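G/U mismatch-specific DNA glycosylase (Deinococcus radiodurans, PDB 2C2Q) is a mismatch-specific uracil-DNA glycosylase of the uracil-DNA glycosylase superfamily of DNA repair proteins, built on a central beta sheet flanked by helices. Local coordinates at residues P19-P24 with T74-G79; K52-L57 with L80-V85. The protein carries 1 engineered substitution. All blocks are in the same frame, centred on the assembly; numbering follows the deposited sequence.

Interaction 1: residues P19-P24 with T74-G79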
ATOM      1  N   PRO A  19      -5.949   1.591  11.951  1.00 13.40           N
ATOM      2  CA  PRO A  19      -5.720   0.134  11.885  1.00 12.53           C
ATOM      3  C   PRO A  19      -5.129  -0.296  10.532  1.00 13.51           C
ATOM      4  O   PRO A  19      -5.451   0.294   9.473  1.00 13.90           O
ATOM      5  CB  PRO A  19      -7.116  -0.474  12.034  1.00 15.43           C
ATOM      6  CG  PRO A  19      -7.859   0.517  12.864  1.00 15.66           C
ATOM      7  CD  PRO A  19      -7.373   1.869  12.287  1.00 14.08           C
ATOM      8  N   ASP A  20      -4.245  -1.263  10.579  1.00 13.94           N
ATOM      9  CA  ASP A  20      -3.982  -2.132   9.407  1.00 13.79           C
ATOM     10  C   ASP A  20      -5.217  -2.853   8.902  1.00 14.53           C
ATOM     11  O   ASP A  20      -6.179  -3.092   9.666  1.00 13.55           O
ATOM     12  CB  ASP A  20      -2.925  -3.132   9.752  1.00 12.93           C
ATOM     13  CG  ASP A  20      -1.570  -2.498   9.775  1.00 13.12           C
ATOM     14  OD1 ASP A  20      -1.366  -1.354   9.213  1.00 14.51           O
ATOM     15  OD2 ASP A  20      -0.649  -3.080  10.377  1.00 15.88           O
ATOM     16  N   VAL A  21      -5.249  -3.148   7.582  1.00 14.63           N
ATOM     17  CA  VAL A  21      -6.256  -4.037   7.043  1.00 14.13           C
ATOM     18  C   VAL A  21      -5.491  -5.235   6.480  1.00 15.85           C
ATOM     19  O   VAL A  21      -4.922  -5.182   5.359  1.00 14.13           O
ATOM     20  CB  VAL A  21      -7.085  -3.334   5.932  1.00 14.20           C
ATOM     21  CG1 VAL A  21      -8.119  -4.252   5.293  1.00 14.95           C
ATOM     22  CG2 VAL A  21      -7.696  -2.030   6.488  1.00 12.87           C
ATOM     23  N   LEU A  22      -5.459  -6.312   7.244  1.00 14.35           N
ATOM     24  CA  LEU A  22      -4.529  -7.405   6.936  1.00 15.71           C
ATOM     25  C   LEU A  22      -5.187  -8.662   7.406  1.00 18.77           C
ATOM     26  O   LEU A  22      -5.852  -8.668   8.465  1.00 18.94           O
ATOM     27  CB  LEU A  22      -3.148  -7.242   7.629  1.00 16.22           C
ATOM     28  CG  LEU A  22      -2.256  -6.071   7.171  1.00 11.24           C
ATOM     29  CD1 LEU A  22      -1.030  -5.948   8.079  1.00 13.77           C
ATOM     30  CD2 LEU A  22      -1.865  -6.281   5.659  1.00 11.92           C
ATOM     31  N   GLN A  23      -4.993  -9.717   6.628  1.00 17.64           N
ATOM     32  CA  GLN A  23      -5.539 -11.051   6.944  1.00 18.82           C
ATOM     33  C   GLN A  23      -4.841 -12.031   5.993  1.00 19.10           C
ATOM     34  O   GLN A  23      -4.305 -11.604   4.955  1.00 17.09           O
ATOM     35  CB  GLN A  23      -7.070 -11.063   6.816  1.00 18.94           C
ATOM     36  CG  GLN A  23      -7.611 -10.787   5.433  1.00 20.79           C
ATOM     37  CD  GLN A  23      -9.093 -10.697   5.418  1.00 23.83           C
ATOM     38  OE1 GLN A  23      -9.682  -9.945   6.204  1.00 28.61           O
ATOM     39  NE2 GLN A  23      -9.716 -11.395   4.490  1.00 26.44           N
ATOM     40  N   PRO A  24      -4.789 -13.321   6.334  1.00 19.85           N
ATOM     41  CA  PRO A  24      -4.315 -14.335   5.363  1.00 21.91           C
ATOM     42  C   PRO A  24      -5.047 -14.339   4.003  1.00 21.64           C
ATOM     43  O   PRO A  24      -6.235 -13.952   3.887  1.00 20.64           O
ATOM     44  CB  PRO A  24      -4.610 -15.678   6.087  1.00 22.28           C
ATOM     45  CG  PRO A  24      -4.604 -15.327   7.555  1.00 22.10           C
ATOM     46  CD  PRO A  24      -5.213 -13.918   7.631  1.00 21.20           C
ATOM     47  N   THR A  74     -13.228  -2.449   3.988  1.00 14.53           N
ATOM     48  CA  THR A  74     -13.974  -3.397   3.221  1.00 16.42           C
ATOM     49  C   THR A  74     -13.145  -3.997   2.092  1.00 16.18           C
ATOM     50  O   THR A  74     -13.556  -4.954   1.437  1.00 15.82           O
ATOM     51  CB  THR A  74     -15.251  -2.757   2.640  1.00 16.73           C
ATOM     52  OG1 THR A  74     -14.886  -1.781   1.632  1.00 14.76           O
ATOM     53  CG2 THR A  74     -16.080  -1.973   3.717  1.00 15.84           C
ATOM     54  N   LEU A  75     -11.947  -3.456   1.884  1.00 15.57           N
ATOM     55  CA  LEU A  75     -11.151  -3.906   0.769  1.00 15.58           C
ATOM     56  C   LEU A  75     -10.898  -5.422   0.686  1.00 16.99           C
ATOM     57  O   LEU A  75     -10.708  -5.942  -0.428  1.00 16.58           O
ATOM     58  CB  LEU A  75      -9.791  -3.163   0.720  1.00 15.04           C
ATOM     59  CG  LEU A  75      -9.821  -1.708   0.200  1.00 16.72           C
ATOM     60  CD1 LEU A  75      -8.400  -1.128   0.256  1.00 13.58           C
ATOM     61  CD2 LEU A  75     -10.356  -1.705  -1.249  1.00 17.04           C
ATOM     62  N   PRO A  76     -10.799  -6.144   1.810  1.00 15.96           N
ATOM     63  CA  PRO A  76     -10.563  -7.586   1.692  1.00 16.85           C
ATOM     64  C   PRO A  76     -11.616  -8.368   0.908  1.00 16.64           C
ATOM     65  O   PRO A  76     -11.299  -9.462   0.412  1.00 18.06           O
ATOM     66  CB  PRO A  76     -10.495  -8.079   3.159  1.00 15.83           C
ATOM     67  CG  PRO A  76      -9.997  -6.881   3.891  1.00 17.65           C
ATOM     68  CD  PRO A  76     -10.712  -5.712   3.234  1.00 17.07           C
ATOM     69  N   GLN A  77     -12.819  -7.837   0.796  1.00 17.01           N
ATOM     70  CA  GLN A  77     -13.851  -8.510   0.014  1.00 19.63           C
ATOM     71  C   GLN A  77     -13.435  -8.539  -1.495  1.00 20.32           C
ATOM     72  O   GLN A  77     -13.949  -9.319  -2.294  1.00 20.77           O
ATOM     73  CB  GLN A  77     -15.209  -7.861   0.263  1.00 19.15           C
ATOM     74  CG  GLN A  77     -15.446  -6.531  -0.462  1.00 16.72           C
ATOM     75  CD  GLN A  77     -16.781  -5.969  -0.223  1.00 12.80           C
ATOM     76  OE1 GLN A  77     -17.806  -6.710  -0.175  1.00 16.58           O
ATOM     77  NE2 GLN A  77     -16.833  -4.635  -0.102  1.00 18.44           N
ATOM     78  N   TYR A  78     -12.479  -7.694  -1.841  1.00 20.32           N
ATOM     79  CA  TYR A  78     -11.913  -7.624  -3.203  1.00 20.73           C
ATOM     80  C   TYR A  78     -10.515  -8.202  -3.236  1.00 20.94           C
ATOM     81  O   TYR A  78      -9.815  -8.092  -4.241  1.00 21.29           O
ATOM     82  CB  TYR A  78     -11.947  -6.145  -3.690  1.00 21.83           C
ATOM     83  CG  TYR A  78     -13.335  -5.544  -3.645  1.00 23.30           C
ATOM     84  CD1 TYR A  78     -14.396  -6.196  -4.236  1.00 23.09           C
ATOM     85  CD2 TYR A  78     -13.577  -4.311  -3.028  1.00 21.30           C
ATOM     86  CE1 TYR A  78     -15.687  -5.665  -4.216  1.00 26.46           C
ATOM     87  CE2 TYR A  78     -14.835  -3.782  -3.004  1.00 24.70           C
ATOM     88  CZ  TYR A  78     -15.892  -4.464  -3.589  1.00 24.61           C
ATOM     89  OH  TYR A  78     -17.155  -3.917  -3.581  1.00 27.76           O
ATOM     90  N   GLY A  79     -10.103  -8.820  -2.130  1.00 18.91           N
ATOM     91  CA  GLY A  79      -8.773  -9.381  -1.963  1.00 17.82           C
ATOM     92  C   GLY A  79      -7.631  -8.385  -1.730  1.00 15.65           C
ATOM     93  O   GLY A  79      -6.456  -8.726  -1.857  1.00 15.92           O
TER

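Interaction 2: residues K52-L57 with L80-V85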
ATOM      1  N   LYS A  52      -5.470  10.845  -5.374  1.00 17.84           N
ATOM      2  CA  LYS A  52      -6.140  10.084  -6.466  1.00 18.32           C
ATOM      3  C   LYS A  52      -6.319   8.583  -6.146  1.00 17.24           C
ATOM      4  O   LYS A  52      -6.815   7.831  -6.971  1.00 15.13           O
ATOM      5  CB  LYS A  52      -5.314  10.146  -7.789  1.00 20.12           C
ATOM      6  CG  LYS A  52      -4.990  11.537  -8.261  1.00 23.95           C
ATOM      7  CD  LYS A  52      -4.338  11.479  -9.689  1.00 23.61           C
ATOM      8  CE  LYS A  52      -2.914  11.948  -9.564  1.00 30.32           C
ATOM      9  NZ  LYS A  52      -2.849  13.378  -9.229  1.00 35.80           N
ATOM     10  N   PHE A  53      -5.902   8.118  -4.936  1.00 13.37           N
ATOM     11  CA  PHE A  53      -5.881   6.690  -4.688  1.00 12.89           C
ATOM     12  C   PHE A  53      -7.248   5.992  -4.919  1.00 12.88           C
ATOM     13  O   PHE A  53      -7.283   4.973  -5.648  1.00 14.80           O
ATOM     14  CB  PHE A  53      -5.477   6.476  -3.221  1.00 13.06           C
ATOM     15  CG  PHE A  53      -5.375   5.022  -2.825  1.00 12.89           C
ATOM     16  CD1 PHE A  53      -4.226   4.274  -3.054  1.00 13.34           C
ATOM     17  CD2 PHE A  53      -6.434   4.422  -2.097  1.00 14.16           C
ATOM     18  CE1 PHE A  53      -4.149   2.927  -2.621  1.00 14.47           C
ATOM     19  CE2 PHE A  53      -6.342   3.090  -1.691  1.00 13.51           C
ATOM     20  CZ  PHE A  53      -5.236   2.357  -1.953  1.00 11.99           C
ATOM     21  N   TRP A  54      -8.316   6.441  -4.259  1.00 15.16           N
ATOM     22  CA  TRP A  54      -9.646   5.770  -4.326  1.00 15.78           C
ATOM     23  C   TRP A  54     -10.228   5.767  -5.766  1.00 16.79           C
ATOM     24  O   TRP A  54     -10.637   4.711  -6.256  1.00 18.25           O
ATOM     25  CB  TRP A  54     -10.620   6.311  -3.320  1.00 15.68           C
ATOM     26  CG  TRP A  54     -10.137   6.043  -1.922  1.00 13.10           C
ATOM     27  CD1 TRP A  54      -9.697   6.963  -1.045  1.00 16.35           C
ATOM     28  CD2 TRP A  54      -9.979   4.741  -1.276  1.00 17.97           C
ATOM     29  NE1 TRP A  54      -9.305   6.354   0.140  1.00 13.80           N
ATOM     30  CE2 TRP A  54      -9.417   4.994   0.017  1.00 14.62           C
ATOM     31  CE3 TRP A  54     -10.217   3.406  -1.665  1.00 16.36           C
ATOM     32  CZ2 TRP A  54      -9.192   3.976   0.954  1.00 16.47           C
ATOM     33  CZ3 TRP A  54      -9.954   2.373  -0.739  1.00 17.74           C
ATOM     34  CH2 TRP A  54      -9.441   2.676   0.556  1.00 13.10           C
ATOM     35  N   ARG A  55     -10.079   6.902  -6.432  1.00 17.92           N
ATOM     36  CA  ARG A  55     -10.431   7.009  -7.895  1.00 20.58           C
ATOM     37  C   ARG A  55      -9.629   5.983  -8.692  1.00 19.41           C
ATOM     38  O   ARG A  55     -10.189   5.264  -9.536  1.00 19.76           O
ATOM     39  CB  ARG A  55     -10.072   8.402  -8.375  1.00 20.14           C
ATOM     40  CG  ARG A  55     -10.329   8.753  -9.852  1.00 27.35           C
ATOM     41  CD  ARG A  55     -10.041  10.293 -10.040  1.00 28.30           C
ATOM     42  NE  ARG A  55     -10.021  10.921  -8.693  1.00 38.77           N
ATOM     43  CZ  ARG A  55      -9.233  11.932  -8.309  1.00 43.43           C
ATOM     44  NH1 ARG A  55      -8.401  12.522  -9.180  1.00 41.83           N
ATOM     45  NH2 ARG A  55      -9.296  12.381  -7.049  1.00 43.42           N
ATOM     46  N   THR A  56      -8.310   5.924  -8.461  1.00 17.88           N
ATOM     47  CA  THR A  56      -7.443   5.057  -9.207  1.00 18.46           C
ATOM     48  C   THR A  56      -7.802   3.588  -9.025  1.00 18.22           C
ATOM     49  O   THR A  56      -7.928   2.848  -9.990  1.00 19.10           O
ATOM     50  CB  THR A  56      -5.927   5.353  -8.895  1.00 17.56           C
ATOM     51  OG1 THR A  56      -5.630   6.737  -9.218  1.00 20.47           O
ATOM     52  CG2 THR A  56      -4.974   4.457  -9.703  1.00 19.41           C
ATOM     53  N   LEU A  57      -8.029   3.139  -7.784  1.00 17.87           N
ATOM     54  CA  LEU A  57      -8.469   1.749  -7.644  1.00 18.56           C
ATOM     55  C   LEU A  57      -9.721   1.423  -8.481  1.00 17.50           C
ATOM     56  O   LEU A  57      -9.801   0.314  -8.996  1.00 19.25           O
ATOM     57  CB  LEU A  57      -8.802   1.426  -6.173  1.00 17.29           C
ATOM     58  CG  LEU A  57      -7.687   1.486  -5.118  1.00 20.51           C
ATOM     59  CD1 LEU A  57      -8.049   0.748  -3.847  1.00 16.67           C
ATOM     60  CD2 LEU A  57      -6.272   1.273  -5.462  1.00 17.89           C
ATOM     61  N   LEU A  80      -7.992  -7.178  -1.295  1.00 15.49           N
ATOM     62  CA  LEU A  80      -7.016  -6.116  -1.049  1.00 14.55           C
ATOM     63  C   LEU A  80      -6.917  -5.808   0.459  1.00 14.11           C
ATOM     64  O   LEU A  80      -7.932  -5.858   1.169  1.00 14.68           O
ATOM     65  CB  LEU A  80      -7.407  -4.832  -1.763  1.00 13.48           C
ATOM     66  CG  LEU A  80      -6.797  -4.644  -3.181  1.00 13.62           C
ATOM     67  CD1 LEU A  80      -7.163  -5.899  -4.074  1.00 16.40           C
ATOM     68  CD2 LEU A  80      -7.273  -3.352  -3.766  1.00 15.12           C
ATOM     69  N   GLY A  81      -5.710  -5.487   0.885  1.00 12.52           N
ATOM     70  CA  GLY A  81      -5.427  -4.981   2.251  1.00 12.95           C
ATOM     71  C   GLY A  81      -4.580  -3.718   2.227  1.00 13.98           C
ATOM     72  O   GLY A  81      -4.176  -3.220   1.143  1.00 12.97           O
ATOM     73  N   LEU A  82      -4.240  -3.230   3.419  1.00 11.84           N
ATOM     74  CA  LEU A  82      -3.622  -1.929   3.558  1.00 10.38           C
ATOM     75  C   LEU A  82      -2.728  -1.912   4.782  1.00 11.80           C
ATOM     76  O   LEU A  82      -3.095  -2.475   5.862  1.00 11.72           O
ATOM     77  CB  LEU A  82      -4.653  -0.799   3.774  1.00 10.22           C
ATOM     78  CG  LEU A  82      -5.604  -0.495   2.600  1.00 11.25           C
ATOM     79  CD1 LEU A  82      -6.671   0.421   3.092  1.00 12.91           C
ATOM     80  CD2 LEU A  82      -4.690   0.165   1.470  1.00 11.28           C
ATOM     81  N   THR A  83      -1.605  -1.265   4.628  1.00 12.10           N
ATOM     82  CA  THR A  83      -0.786  -0.816   5.786  1.00 13.48           C
ATOM     83  C   THR A  83       0.144   0.337   5.326  1.00 12.16           C
ATOM     84  O   THR A  83       0.042   0.771   4.190  1.00 11.55           O
ATOM     85  CB  THR A  83       0.005  -2.001   6.417  1.00 12.79           C
ATOM     86  OG1 THR A  83       0.724  -1.551   7.584  1.00 13.79           O
ATOM     87  CG2 THR A  83       1.071  -2.576   5.439  1.00 13.54           C
ATOM     88  N   ASP A  84       1.068   0.768   6.177  1.00 11.95           N
ATOM     89  CA  ASP A  84       2.029   1.814   5.850  1.00 12.16           C
ATOM     90  C   ASP A  84       3.364   1.496   6.495  1.00 13.86           C
ATOM     91  O   ASP A  84       3.407   0.803   7.508  1.00 14.72           O
ATOM     92  CB  ASP A  84       1.565   3.153   6.413  1.00 13.36           C
ATOM     93  CG  ASP A  84       0.378   3.756   5.645  1.00 15.06           C
ATOM     94  OD1 ASP A  84       0.326   3.678   4.378  1.00 14.05           O
ATOM     95  OD2 ASP A  84      -0.522   4.403   6.238  1.00 14.12           O
ATOM     96  N   VAL A  85       4.422   2.087   5.980  1.00 12.31           N
ATOM     97  CA  VAL A  85       5.746   1.864   6.589  1.00 13.38           C
ATOM     98  C   VAL A  85       5.812   2.514   7.965  1.00 13.15           C
ATOM     99  O   VAL A  85       6.444   1.986   8.896  1.00 15.27           O
ATOM    100  CB  VAL A  85       6.861   2.379   5.650  1.00 12.80           C
ATOM    101  CG1 VAL A  85       8.263   2.065   6.219  1.00 15.58           C
ATOM    102  CG2 VAL A  85       6.699   1.781   4.212  1.00 16.45           C
TER

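Interaction 1: residues P19-P24 with T74-G79
Val21 sets its CG1 methyl against the CG-CD edge of the Pro76 ring, 3.5 Å from Pro76 CG and nearly as close to Pro76 CD, the two side chains standing roughly perpendicular. That methyl is anti to the backbone N of Val21 (chi1 178°), which aims it at the proline while CG2 takes another direction. Two residues on, the extended side chain of Gln23 brings its amide to the CB corner of the same ring: Pro76 CB sits over the flat face of the amide, 3.7 Å from Gln23 NE2 and about as near to CD and OE1, a van der Waals contact of a polar group with an aliphatic ring. Pro76 belongs to a 3-10 turn just ahead of strand 80-84, an outermost strand of the sheet at the heart of this uracil-DNA glycosylase fold, and Val21 and Gln23 belong to the loop that leads into strand 28-32. The turn is held by its own i to i+3 backbone bonds, among them Gly79 N to Pro76 O at 2.9 Å. Leu22 turns its CB away from the 3-10 turn, and its side chain packs on Lys109 and Tyr113 of helix 103-113. Val21 also touches Tyr72 and Leu82.

Interaction 2: residues K52-L57 with L80-V85
Phe53, in the first turn of helix 53-59, reaches toward strand 80-84 and sets its CZ 4.1 Å from Leu82 CD2, the two side chains running alongside each other in opposite senses. Its CG is anti to the backbone N (chi1 -178°), which carries the ring from the helix toward the strand. Trp54 leaves its backbone neither toward the strand nor away from it, yet the far end of its indole reaches Leu82, with Trp54 CH2 4.4 Å from Leu82 CD1. The two branches of Leu82 are thus shared between neighbouring aromatic residues. Those aromatics also pack on each other: Phe53 CD2 lies 3.6 Å above the centre of the indole. The indole NE1 is satisfied by Tyr45 O. Thr56 OG1 bonds to Lys52 O at 2.8 Å from above the carbonyl plane; that oxygen also accepts the Thr56 backbone N. A turn after Phe53, Leu57 meets Leu80 tip to tip, with Leu57 CD1 4.2 Å from Leu80 CD2, and its other methyl, CD2, rests off-centre on one face of the Phe53 ring. All five touching residues are buried, and they meet through carbon atoms alone, spanning the 13.6 Å between the axes of 53-57 and 80-84. These two segments run nearly antiparallel, at 160°, in adjoining layers of an alpha/beta sandwich. Strand 28-32 lies next to strand 80-84, its Leu30 touching Phe53, Leu80 and Leu82, while Trp173 of helix 171-188 packs against Thr56 and Leu57.

Strand 80-84 joins the two contacts, whose centres lie about 11 Å apart. Interaction 2 is wholly buried, near the centre of the chain, and packs a helix on the sheet through leucines and aromatic rings. Interaction 1 lies farther out and is partly buried; it joins the loop before strand 28-32 to the 3-10 turn before strand 80-84, and a glutamine amide shares in its packing. The 19-24 segment is tied directly to the strand of interaction 2: Val21 O is 2.8 Å from Leu82 N and Asp20 OD1 is 2.7 Å from Thr83 OG1, both probable hydrogen bonds. Leu75 CD1 packs 3.7 Å from Leu82 CD1, linking the 3-10 turn to the buried layer.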